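Local coordinates for Sodium/calcium exchanger membrane region domain-containing protein (Archaeoglobus fulgidus, PDB 4KPP) that probably exchanges protons for calcium ions across the membrane, as a member of the sodium/calcium exchanger family, at residues V75-V81 and A250-E255. Numbering follows the deposited sequence.
Sequences VLPEYAV and APLASE
Ser254, Glu78 and Glu255 dominate the meeting of two helices predicted to span the membrane, one from each sodium/calcium exchanger repeat. Residues 76-81 begin helix 76-91, with Val75 as N-cap; residues 250-255 lie within helix 242-267, kinked where Pro251 N lacks a bond to the preceding turn. The segments run roughly antiparallel (146°; closest approach of the segment axes 8.3 Å). Register pairs Val75 with Glu255, Glu78 with Ser254 and Val81 with Ala250.

The CA-to-CB bond of Ser254 points toward helix 76-91. Its m rotamer turns OG back to Ala250 O (3.2 Å, a hydrogen bond), satisfying the hydroxyl within its own helix, and the small side chain lets Ser254 CA come within 5.1 Å of Glu78 CA. Ser254 OG lies 4.0 Å from both Pro77 CB and Val81 CG2. Glu78 (chi1 t, chi2 p) lays OE2 4.1 Å from Pro251 CA; Glu255 (m, m) brings OE1 3.5 Å from Glu78 CB, while its OE2 accepts a hydrogen bond from Gln285.

No hydrogen bond crosses the interface. Glu78 OE2 lies 4.3 Å from Glu255 OE1, in an acidic cluster with Asp82 near Glu78 and Glu258 near Glu255; bare charges would be costly, so a shared cation or some protonation is likely, consistent with a proton-coupled exchanger.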
loop_
_atom_site.group_PDB
_atom_site.type_symbol
_atom_site.label_atom_id
_atom_site.label_comp_id
_atom_site.label_asym_id
_atom_site.label_seq_id
_atom_site.Cartn_x
_atom_site.Cartn_y
_atom_site.Cartn_z
ATOM N N VAL A 75 -3.884 -4.326 0.439
ATOM C CA VAL A 75 -3.813 -3.183 -0.472
ATOM C C VAL A 75 -4.051 -3.587 -1.925
ATOM O O VAL A 75 -3.570 -2.942 -2.852
ATOM C CB VAL A 75 -2.479 -2.416 -0.338
ATOM C CG1 VAL A 75 -2.376 -1.780 1.039
ATOM C CG2 VAL A 75 -1.291 -3.336 -0.597
ATOM N N LEU A 76 -4.802 -4.666 -2.107
ATOM C CA LEU A 76 -5.203 -5.121 -3.435
ATOM C C LEU A 76 -5.939 -4.058 -4.273
ATOM O O LEU A 76 -5.712 -3.975 -5.481
ATOM C CB LEU A 76 -6.032 -6.406 -3.333
ATOM C CG LEU A 76 -5.622 -7.566 -4.242
ATOM C CD1 LEU A 76 -4.119 -7.811 -4.169
ATOM C CD2 LEU A 76 -6.390 -8.831 -3.876
ATOM N N PRO A 77 -6.829 -3.253 -3.650
ATOM C CA PRO A 77 -7.454 -2.193 -4.450
ATOM C C PRO A 77 -6.444 -1.237 -5.086
ATOM O O PRO A 77 -6.694 -0.723 -6.175
ATOM C CB PRO A 77 -8.301 -1.445 -3.421
ATOM C CG PRO A 77 -8.666 -2.475 -2.428
ATOM C CD PRO A 77 -7.477 -3.381 -2.330
ATOM N N GLU A 78 -5.317 -1.008 -4.423
ATOM C CA GLU A 78 -4.301 -0.133 -4.989
ATOM C C GLU A 78 -3.662 -0.764 -6.224
ATOM O O GLU A 78 -3.411 -0.084 -7.221
ATOM C CB GLU A 78 -3.234 0.225 -3.952
ATOM C CG GLU A 78 -1.993 0.890 -4.544
ATOM C CD GLU A 78 -2.305 2.153 -5.344
ATOM O OE1 GLU A 78 -1.510 2.496 -6.247
ATOM O OE2 GLU A 78 -3.331 2.810 -5.069
ATOM N N TYR A 79 -3.403 -2.065 -6.155
ATOM C CA TYR A 79 -2.835 -2.775 -7.293
ATOM C C TYR A 79 -3.811 -2.811 -8.461
ATOM O O TYR A 79 -3.405 -2.721 -9.619
ATOM C CB TYR A 79 -2.412 -4.195 -6.900
ATOM C CG TYR A 79 -1.103 -4.234 -6.153
ATOM C CD1 TYR A 79 -1.030 -3.842 -4.823
ATOM C CD2 TYR A 79 0.064 -4.654 -6.781
ATOM C CE1 TYR A 79 0.167 -3.867 -4.138
ATOM C CE2 TYR A 79 1.265 -4.685 -6.104
ATOM C CZ TYR A 79 1.311 -4.292 -4.782
ATOM O OH TYR A 79 2.504 -4.317 -4.099
ATOM N N ALA A 80 -5.097 -2.929 -8.151
ATOM C CA ALA A 80 -6.120 -3.023 -9.185
ATOM C C ALA A 80 -6.361 -1.683 -9.871
ATOM O O ALA A 80 -6.495 -1.623 -11.092
ATOM C CB ALA A 80 -7.411 -3.568 -8.605
ATOM N N VAL A 81 -6.416 -0.613 -9.083
ATOM C CA VAL A 81 -6.598 0.730 -9.627
ATOM C C VAL A 81 -5.365 1.185 -10.406
ATOM O O VAL A 81 -5.479 1.680 -11.529
ATOM C CB VAL A 81 -6.923 1.759 -8.520
ATOM C CG1 VAL A 81 -6.879 3.180 -9.074
ATOM C CG2 VAL A 81 -8.283 1.465 -7.899
ATOM N N ALA A 250 -7.705 8.818 -5.499
ATOM C CA ALA A 250 -7.760 7.384 -5.782
ATOM C C ALA A 250 -7.024 6.502 -4.759
ATOM O O ALA A 250 -7.571 5.492 -4.323
ATOM C CB ALA A 250 -7.294 7.082 -7.216
ATOM N N PRO A 251 -5.785 6.867 -4.375
ATOM C CA PRO A 251 -5.142 6.024 -3.360
ATOM C C PRO A 251 -5.816 6.132 -1.994
ATOM O O PRO A 251 -5.764 5.181 -1.213
ATOM C CB PRO A 251 -3.719 6.586 -3.285
ATOM C CG PRO A 251 -3.506 7.248 -4.585
ATOM C CD PRO A 251 -4.833 7.838 -4.945
ATOM N N LEU A 252 -6.438 7.275 -1.715
ATOM C CA LEU A 252 -7.125 7.473 -0.444
ATOM C C LEU A 252 -8.216 6.424 -0.284
ATOM O O LEU A 252 -8.412 5.875 0.797
ATOM C CB LEU A 252 -7.725 8.877 -0.365
ATOM C CG LEU A 252 -8.050 9.375 1.046
ATOM C CD1 LEU A 252 -6.774 9.635 1.838
ATOM C CD2 LEU A 252 -8.925 10.619 1.003
ATOM N N ALA A 253 -8.911 6.132 -1.377
ATOM C CA ALA A 253 -9.957 5.119 -1.366
ATOM C C ALA A 253 -9.379 3.707 -1.312
ATOM O O ALA A 253 -10.052 2.767 -0.888
ATOM C CB ALA A 253 -10.857 5.279 -2.581
ATOM N N SER A 254 -8.130 3.561 -1.745
ATOM C CA SER A 254 -7.484 2.252 -1.778
ATOM C C SER A 254 -6.747 1.949 -0.473
ATOM O O SER A 254 -6.658 0.794 -0.059
ATOM C CB SER A 254 -6.516 2.158 -2.967
ATOM O OG SER A 254 -7.183 2.364 -4.203
ATOM N N GLU A 255 -6.222 2.990 0.170
ATOM C CA GLU A 255 -5.426 2.818 1.381
ATOM C C GLU A 255 -6.254 2.986 2.659
ATOM O O GLU A 255 -5.779 2.690 3.756
ATOM C CB GLU A 255 -4.243 3.793 1.389
ATOM C CG GLU A 255 -3.343 3.727 0.155
ATOM C CD GLU A 255 -2.457 2.492 0.119
ATOM O OE1 GLU A 255 -2.407 1.836 -0.944
ATOM O OE2 GLU A 255 -1.803 2.184 1.141
#